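Long-range contacts in putative N-acetylneuraminate lyase ([Ruminococcus] gnavus ATCC 29149, PDB 6RB7), which belongs to the dihydrodipicolinate synthetase family and is built as a parallel beta/alpha barrel, four copies of which form the assembly: residues A44-C48 with V60-T64; N286-K292 with L303-R307; I207-K211 with I234-G238. All coordinates share one frame; numbering follows the deposited sequence.

Contact 1: residues A44-C48 with V60-T64; sequences AFYAC and VQGLT
Phe-45 reaches across to helix 57-70 and meets three of its residues. Its CG is anti to the backbone N (chi1 -163°), which carries the ring from the loop toward the helix. Leu-63 comes from the opposite direction and lays its CD2 methyl over the middle of one ring face. This is a CH-pi contact, with CD2 3.7 Å from the ring centroid of Phe-45 and only 10° off the ring normal. The far edge of the ring meets the helix backbone. CZ of Phe-45 lies 3.5 Å from Val-60 O, near the ring plane. The same carbonyl takes two hydrogen bonds from Thr-64, one from its N and one from its hydroxyl. The hydroxyl bond, Thr-64 OG1 to Val-60 O, is 2.8 Å long, and its donor sits above the carbonyl plane. OG1 thus turns back onto its own helix while also touching CZ and CE1 of Phe-45 obliquely.

Tyr-46 takes a smaller part. Its CB is 4.0 Å from Leu-63 CD2. Its ring is directed to helix 287-299, and its hydroxyl is hydrogen-bonded to Gly-242 O.

Cys-48, the last residue of 44-48, closes the contact. Its CB approaches the start of segment 60-64, 3.9 Å from Val-60 CG2. SG lies 3.7 Å from Leu-63 CD2, so this one methyl is shared by Phe-45, Tyr-46 and Cys-48. Outside the contact, Val-60 and Thr-64 also pack on Val-99 of helix 89-103.

All six touching residues are buried, and the chemistry is mainly apolar, though the Phe-45 ring also touches a carbonyl and a hydroxyl. The contact joins the loop after strand 41-43 to the helix that follows it, a beta-alpha unit of the barrel, packed at the C-terminal end of the strand.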
loop_
_atom_site.group_PDB
_atom_site.type_symbol
_atom_site.label_atom_id
_atom_site.label_comp_id
_atom_site.label_asym_id
_atom_site.label_seq_id
_atom_site.Cartn_x
_atom_site.Cartn_y
_atom_site.Cartn_z
ATOM N N ALA A 44 4.795 19.516 19.718
ATOM C CA ALA A 44 5.902 18.567 19.910
ATOM C C ALA A 44 7.160 19.346 20.254
ATOM O O ALA A 44 7.511 20.328 19.599
ATOM C CB ALA A 44 6.112 17.723 18.692
ATOM N N PHE A 45 7.811 18.921 21.306
ATOM C CA PHE A 45 9.075 19.487 21.786
ATOM C C PHE A 45 10.222 18.953 20.945
ATOM O O PHE A 45 10.327 17.733 20.726
ATOM C CB PHE A 45 9.247 19.103 23.242
ATOM C CG PHE A 45 10.270 19.926 23.996
ATOM C CD1 PHE A 45 9.891 21.125 24.567
ATOM C CD2 PHE A 45 11.563 19.471 24.148
ATOM C CE1 PHE A 45 10.823 21.874 25.256
ATOM C CE2 PHE A 45 12.497 20.225 24.834
ATOM C CZ PHE A 45 12.121 21.442 25.391
ATOM N N TYR A 46 11.082 19.825 20.440
ATOM C CA TYR A 46 12.205 19.399 19.577
ATOM C C TYR A 46 13.378 18.879 20.412
ATOM O O TYR A 46 13.536 19.211 21.607
ATOM C CB TYR A 46 12.659 20.556 18.682
ATOM C CG TYR A 46 11.545 21.157 17.872
ATOM C CD1 TYR A 46 10.719 20.347 17.109
ATOM C CD2 TYR A 46 11.239 22.510 17.933
ATOM C CE1 TYR A 46 9.667 20.880 16.384
ATOM C CE2 TYR A 46 10.218 23.055 17.191
ATOM C CZ TYR A 46 9.403 22.236 16.427
ATOM O OH TYR A 46 8.377 22.772 15.671
ATOM N N ALA A 47 14.201 18.061 19.761
ATOM C CA ALA A 47 15.518 17.648 20.300
ATOM C C ALA A 47 16.437 18.855 20.352
ATOM O O ALA A 47 16.642 19.495 19.324
ATOM C CB ALA A 47 16.119 16.517 19.521
ATOM N N CYS A 48 17.001 19.143 21.522
ATOM C CA CYS A 48 17.908 20.294 21.728
ATOM C C CYS A 48 19.301 19.744 22.016
ATOM O O CYS A 48 19.506 19.113 23.098
ATOM C CB CYS A 48 17.431 21.132 22.893
ATOM S SG CYS A 48 15.790 21.850 22.645
ATOM N N VAL A 60 17.447 22.635 26.237
ATOM C CA VAL A 60 16.099 22.124 26.614
ATOM C C VAL A 60 15.384 23.174 27.478
ATOM O O VAL A 60 14.196 23.473 27.257
ATOM C CB VAL A 60 16.184 20.761 27.317
ATOM C CG1 VAL A 60 14.825 20.370 27.902
ATOM C CG2 VAL A 60 16.737 19.668 26.433
ATOM N N GLN A 61 16.083 23.751 28.467
ATOM C CA GLN A 61 15.427 24.736 29.336
ATOM C C GLN A 61 15.016 25.955 28.503
ATOM O O GLN A 61 13.913 26.464 28.714
ATOM C CB GLN A 61 16.348 25.089 30.504
ATOM C CG GLN A 61 16.577 23.950 31.446
ATOM C CD GLN A 61 17.457 24.354 32.605
ATOM O OE1 GLN A 61 17.609 25.558 32.893
ATOM N NE2 GLN A 61 18.088 23.358 33.214
ATOM N N GLY A 62 15.855 26.369 27.558
ATOM C CA GLY A 62 15.566 27.504 26.665
ATOM C C GLY A 62 14.283 27.277 25.883
ATOM O O GLY A 62 13.410 28.155 25.802
ATOM N N LEU A 63 14.183 26.095 25.268
ATOM C CA LEU A 63 12.987 25.807 24.453
ATOM C C LEU A 63 11.739 25.679 25.334
ATOM O O LEU A 63 10.656 26.118 24.918
ATOM C CB LEU A 63 13.228 24.558 23.601
ATOM C CG LEU A 63 12.105 24.254 22.614
ATOM C CD1 LEU A 63 11.937 25.348 21.573
ATOM C CD2 LEU A 63 12.353 22.922 21.936
ATOM N N THR A 64 11.872 25.178 26.546
ATOM C CA THR A 64 10.716 25.057 27.465
ATOM C C THR A 64 10.222 26.466 27.827
ATOM O O THR A 64 9.026 26.731 27.787
ATOM C CB THR A 64 11.064 24.253 28.714
ATOM O OG1 THR A 64 11.664 23.008 28.363
ATOM C CG2 THR A 64 9.858 24.058 29.591
#

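Contact 2: residues N286-K292 with L303-R307; sequences NMYAVIK and LGAVR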
loop_
_atom_site.group_PDB
_atom_site.type_symbol
_atom_site.label_atom_id
_atom_site.label_comp_id
_atom_site.label_asym_id
_atom_site.label_seq_id
_atom_site.Cartn_x
_atom_site.Cartn_y
_atom_site.Cartn_z
ATOM N N ASN A 286 16.459 17.903 6.538
ATOM C CA ASN A 286 15.226 17.448 7.210
ATOM C C ASN A 286 14.402 18.661 7.660
ATOM O O ASN A 286 14.941 19.702 8.070
ATOM C CB ASN A 286 15.620 16.559 8.376
ATOM C CG ASN A 286 14.420 16.048 9.141
ATOM O OD1 ASN A 286 14.099 16.618 10.200
ATOM N ND2 ASN A 286 13.808 14.987 8.620
ATOM N N MET A 287 13.083 18.499 7.648
ATOM C CA MET A 287 12.164 19.581 8.083
ATOM C C MET A 287 12.518 20.076 9.489
ATOM O O MET A 287 12.422 21.286 9.736
ATOM C CB MET A 287 10.708 19.148 8.064
ATOM C CG MET A 287 9.752 20.356 8.229
ATOM S SD MET A 287 8.086 19.794 8.649
ATOM C CE MET A 287 8.420 19.136 10.276
ATOM N N TYR A 288 12.878 19.204 10.438
ATOM C CA TYR A 288 13.212 19.646 11.808
ATOM C C TYR A 288 14.515 20.463 11.779
ATOM O O TYR A 288 14.654 21.339 12.624
ATOM C CB TYR A 288 13.168 18.494 12.807
ATOM C CG TYR A 288 11.778 17.921 12.897
ATOM C CD1 TYR A 288 10.744 18.658 13.452
ATOM C CD2 TYR A 288 11.469 16.702 12.331
ATOM C CE1 TYR A 288 9.446 18.188 13.481
ATOM C CE2 TYR A 288 10.162 16.228 12.337
ATOM C CZ TYR A 288 9.143 16.994 12.878
ATOM O OH TYR A 288 7.847 16.517 12.925
ATOM N N ALA A 289 15.427 20.142 10.867
ATOM C CA ALA A 289 16.677 20.956 10.710
ATOM C C ALA A 289 16.280 22.361 10.241
ATOM O O ALA A 289 16.880 23.360 10.720
ATOM C CB ALA A 289 17.617 20.298 9.754
ATOM N N VAL A 290 15.322 22.452 9.310
ATOM C CA VAL A 290 14.816 23.763 8.839
ATOM C C VAL A 290 14.210 24.502 10.024
ATOM O O VAL A 290 14.501 25.667 10.228
ATOM C CB VAL A 290 13.805 23.601 7.687
ATOM C CG1 VAL A 290 13.121 24.905 7.370
ATOM C CG2 VAL A 290 14.452 22.972 6.486
ATOM N N ILE A 291 13.360 23.833 10.821
ATOM C CA ILE A 291 12.696 24.532 11.952
ATOM C C ILE A 291 13.736 25.030 12.961
ATOM O O ILE A 291 13.618 26.158 13.416
ATOM C CB ILE A 291 11.636 23.605 12.616
ATOM C CG1 ILE A 291 10.456 23.397 11.659
ATOM C CG2 ILE A 291 11.175 24.202 13.930
ATOM C CD1 ILE A 291 9.467 22.363 12.143
ATOM N N LYS A 292 14.755 24.227 13.293
ATOM C CA LYS A 292 15.751 24.708 14.280
ATOM C C LYS A 292 16.464 25.935 13.717
ATOM O O LYS A 292 16.731 26.853 14.486
ATOM C CB LYS A 292 16.715 23.574 14.599
ATOM C CG LYS A 292 16.049 22.441 15.359
ATOM C CD LYS A 292 16.976 21.288 15.711
ATOM C CE LYS A 292 16.190 20.049 16.121
ATOM N NZ LYS A 292 17.098 19.014 16.643
ATOM N N LEU A 303 19.297 25.350 19.063
ATOM C CA LEU A 303 18.751 23.994 19.348
ATOM C C LEU A 303 19.694 22.926 18.800
ATOM O O LEU A 303 19.385 21.730 18.943
ATOM C CB LEU A 303 17.374 23.787 18.710
ATOM C CG LEU A 303 16.180 24.444 19.393
ATOM C CD1 LEU A 303 16.144 25.918 19.033
ATOM C CD2 LEU A 303 14.889 23.746 18.957
ATOM N N GLY A 304 20.769 23.321 18.132
ATOM C CA GLY A 304 21.671 22.334 17.522
ATOM C C GLY A 304 21.117 21.799 16.215
ATOM O O GLY A 304 20.209 22.380 15.622
ATOM N N ALA A 305 21.752 20.752 15.766
ATOM C CA ALA A 305 21.512 20.124 14.452
ATOM C C ALA A 305 20.397 19.093 14.635
ATOM O O ALA A 305 19.738 19.051 15.685
ATOM C CB ALA A 305 22.785 19.441 14.019
ATOM N N VAL A 306 20.186 18.280 13.626
ATOM C CA VAL A 306 19.357 17.069 13.778
ATOM C C VAL A 306 20.296 15.870 13.859
ATOM O O VAL A 306 21.433 15.907 13.331
ATOM C CB VAL A 306 18.333 16.884 12.636
ATOM C CG1 VAL A 306 17.221 17.910 12.752
ATOM C CG2 VAL A 306 18.966 16.873 11.269
ATOM N N ARG A 307 19.839 14.825 14.533
ATOM C CA ARG A 307 20.706 13.637 14.742
ATOM C C ARG A 307 20.685 12.743 13.507
ATOM O O ARG A 307 19.607 12.389 13.005
ATOM C CB ARG A 307 20.283 12.884 15.994
ATOM C CG ARG A 307 21.175 11.681 16.275
ATOM C CD ARG A 307 21.009 11.152 17.688
ATOM N NE ARG A 307 21.671 12.057 18.624
ATOM C CZ ARG A 307 21.686 11.821 19.932
ATOM N NH1 ARG A 307 21.024 10.790 20.419
ATOM N NH2 ARG A 307 22.316 12.655 20.753
HETATM O O HOH W 1 18.544 26.744 16.563
#
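Ala-289 and Val-306 bring the two backbones together, with CA atoms 5.6 Å apart. A second approach joins Lys-292 and Leu-303. The first segment opens helix 287-299; the second is an irregular loop that runs back along it. At the helix start Asn-286 is the N-cap. Its OD1 accepts from Tyr-288 N at 2.9 Å, with the donor above the carbonyl plane. Further along, water 1 links the backbones, giving a hydrogen to Lys-292 O and accepting one from Leu-303 N.

Val-306 supplies most of the apolar packing. Its CG1 is set against the first turn of the helix, 3.4 Å from Ala-289 N and 3.9 Å from Ala-289 CB. The same methyl also touches CB of Tyr-288, whose ring leads away to a hydrogen bond between its OH and Ser-81 OG.

Lys-292 spans the rest of the loop. CG is anti to the carbonyl carbon (chi1 -68°), and beyond it the chain is extended, which brings NZ to the carbonyl of Ala-305. The aliphatic part passes Leu-303, with CG 3.8 Å from CB of that residue, which has two modelled conformers. Next, CD comes within 3.4 Å of Gly-304 O. The chain ends in a hydrogen bond of 2.8 Å from NZ to Ala-305 O, tilted 29° from the carbonyl plane. Outside the two segments, NZ is also hydrogen-bonded to Ala-47 O and forms a salt bridge with Glu-83 OE2.

The ammonium group is therefore buried but gripped by three oxygens, two of backbone carbonyls and one of a carboxylate. The nearby negative charge would be expected to stabilise its protonated form. Through this one group, the helix, the loop 303-307 and the loop after strand 41-43 are tied together by polar bonds.

Contact 3: residues I207-K211 with I234-G238; sequences IQMFK and IGAEG
Ile-207 and Ile-234 make the apolar part of this contact together with Ala-236. CG2 of Ile-207, anti to its own N, is the methyl that does the touching. It lies 3.9 Å from Ile-234 CG2 and equally far from Ala-236 CB. Ile-234 also sends its CD1 to within 3.8 Å of CB of Gln-208, the two side chains crossing at a slant. The amide of Gln-208 bends away from the contact, and its OE1 accepts from Tyr-278 and Asn-274 of the third subunit.

The charged part lies with Lys-211. Its chain bends at chi2 (59°), passes along Gly-235 O, with CG 3.8 Å from that oxygen, and then meets Glu-237 at about a right angle. The salt bridge from Lys-211 NZ to Glu-237 OE1 is 3.0 Å long and comes from above the carboxylate plane. Water 2 adds a second path, accepting from NZ and donating to Glu-237 OE2. NZ is further bonded to Tyr-218 O and Gly-215 O, so several oxygens hold it.

The backbone part is the turn at Gly-235. It ends helix 228-234 in a Schellman motif with phi 137°, and having no side chain it lets the Lys-211 chain pass close by.

Helix 204-214 is thus packed against the turn that leads from helix 228-234 into strand 238-241. This is neighbour packing on the outer layer of a beta/alpha barrel, at the N-terminal end of its strands, and it takes part in the interface with the third subunit.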
loop_
_atom_site.group_PDB
_atom_site.type_symbol
_atom_site.label_atom_id
_atom_site.label_comp_id
_atom_site.label_asym_id
_atom_site.label_seq_id
_atom_site.Cartn_x
_atom_site.Cartn_y
_atom_site.Cartn_z
ATOM N N ILE A 207 -10.459 10.109 13.335
ATOM C CA ILE A 207 -10.757 10.962 14.507
ATOM C C ILE A 207 -12.227 10.789 14.900
ATOM O O ILE A 207 -12.545 10.526 16.065
ATOM C CB ILE A 207 -10.371 12.418 14.226
ATOM C CG1 ILE A 207 -8.860 12.531 14.115
ATOM C CG2 ILE A 207 -10.942 13.325 15.303
ATOM C CD1 ILE A 207 -8.373 13.890 13.652
ATOM N N GLN A 208 -13.120 10.934 13.921
ATOM C CA GLN A 208 -14.569 10.824 14.155
ATOM C C GLN A 208 -14.915 9.473 14.743
ATOM O O GLN A 208 -15.728 9.387 15.680
ATOM C CB GLN A 208 -15.285 11.084 12.815
ATOM C CG GLN A 208 -16.786 11.170 12.955
ATOM C CD GLN A 208 -17.502 9.847 13.008
ATOM O OE1 GLN A 208 -17.166 8.874 12.295
ATOM N NE2 GLN A 208 -18.558 9.810 13.820
ATOM N N MET A 209 -14.353 8.385 14.208
ATOM C CA MET A 209 -14.733 7.026 14.660
ATOM C C MET A 209 -14.193 6.818 16.079
ATOM O O MET A 209 -14.912 6.199 16.899
ATOM C CB MET A 209 -14.231 5.965 13.689
ATOM C CG MET A 209 -15.017 6.043 12.388
ATOM S SD MET A 209 -14.606 4.715 11.248
ATOM C CE MET A 209 -12.852 4.947 11.013
ATOM N N PHE A 210 -12.970 7.225 16.348
ATOM C CA PHE A 210 -12.392 7.034 17.706
ATOM C C PHE A 210 -13.256 7.827 18.713
ATOM O O PHE A 210 -13.574 7.323 19.806
ATOM C CB PHE A 210 -10.942 7.472 17.778
ATOM C CG PHE A 210 -9.939 6.624 17.057
ATOM C CD1 PHE A 210 -10.039 5.247 17.033
ATOM C CD2 PHE A 210 -8.876 7.215 16.408
ATOM C CE1 PHE A 210 -9.096 4.488 16.364
ATOM C CE2 PHE A 210 -7.908 6.444 15.791
ATOM C CZ PHE A 210 -8.054 5.104 15.707
ATOM N N LYS A 211 -13.604 9.061 18.384
ATOM C CA LYS A 211 -14.365 9.961 19.295
ATOM C C LYS A 211 -15.771 9.393 19.489
ATOM O O LYS A 211 -16.280 9.370 20.607
ATOM C CB LYS A 211 -14.331 11.410 18.814
ATOM C CG LYS A 211 -15.069 12.378 19.740
ATOM C CD LYS A 211 -14.505 12.374 21.172
ATOM C CE LYS A 211 -15.087 13.492 22.003
ATOM N NZ LYS A 211 -14.663 13.375 23.411
ATOM N N ILE A 234 -14.255 17.976 13.560
ATOM C CA ILE A 234 -14.957 16.677 13.512
ATOM C C ILE A 234 -14.806 15.948 14.846
ATOM O O ILE A 234 -15.408 14.874 14.961
ATOM C CB ILE A 234 -14.510 15.836 12.307
ATOM C CG1 ILE A 234 -15.645 14.908 11.848
ATOM C CG2 ILE A 234 -13.226 15.084 12.630
ATOM C CD1 ILE A 234 -15.317 14.187 10.537
ATOM N N GLY A 235 -14.115 16.521 15.817
ATOM C CA GLY A 235 -14.172 15.976 17.185
ATOM C C GLY A 235 -12.859 15.883 17.937
ATOM O O GLY A 235 -12.902 15.447 19.103
ATOM N N ALA A 236 -11.733 16.252 17.346
ATOM C CA ALA A 236 -10.473 16.314 18.100
ATOM C C ALA A 236 -10.514 17.582 18.954
ATOM O O ALA A 236 -10.542 18.674 18.399
ATOM C CB ALA A 236 -9.267 16.339 17.178
ATOM N N GLU A 237 -10.431 17.475 20.264
ATOM C CA GLU A 237 -10.418 18.654 21.158
ATOM C C GLU A 237 -8.982 19.040 21.528
ATOM O O GLU A 237 -8.784 20.084 22.113
ATOM C CB GLU A 237 -11.202 18.310 22.423
ATOM C CG GLU A 237 -12.687 18.051 22.129
ATOM C CD GLU A 237 -13.295 17.140 23.224
ATOM O OE1 GLU A 237 -12.901 15.839 23.456
ATOM O OE2 GLU A 237 -14.158 17.732 23.903
ATOM N N GLY A 238 -8.025 18.203 21.187
ATOM C CA GLY A 238 -6.597 18.526 21.349
ATOM C C GLY A 238 -5.872 18.495 20.024
ATOM O O GLY A 238 -6.440 18.107 19.007
HETATM O O HOH W 2 -16.007 15.555 24.687
#

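In the fold
All three contacts are largely buried but differ in place. Contacts 1 and 2 are on the same side of the chain's centre, with centres about 12 Å apart, and they touch. The Tyr-46 ring packs on Ile-291 and Tyr-288, so the loop after strand 41-43 sits between helix 57-70 and helix 287-299. Contact 3 is on the opposite side, its centre about 28 Å from that of contact 1 and about 30 Å from that of contact 2. Contact 1 is the most central, wholly buried and mainly apolar. Contact 2 has a buried lysine, whereas both salt-bridge partners in contact 3 are partly exposed. Contact 3 also meets the third subunit, through five residues.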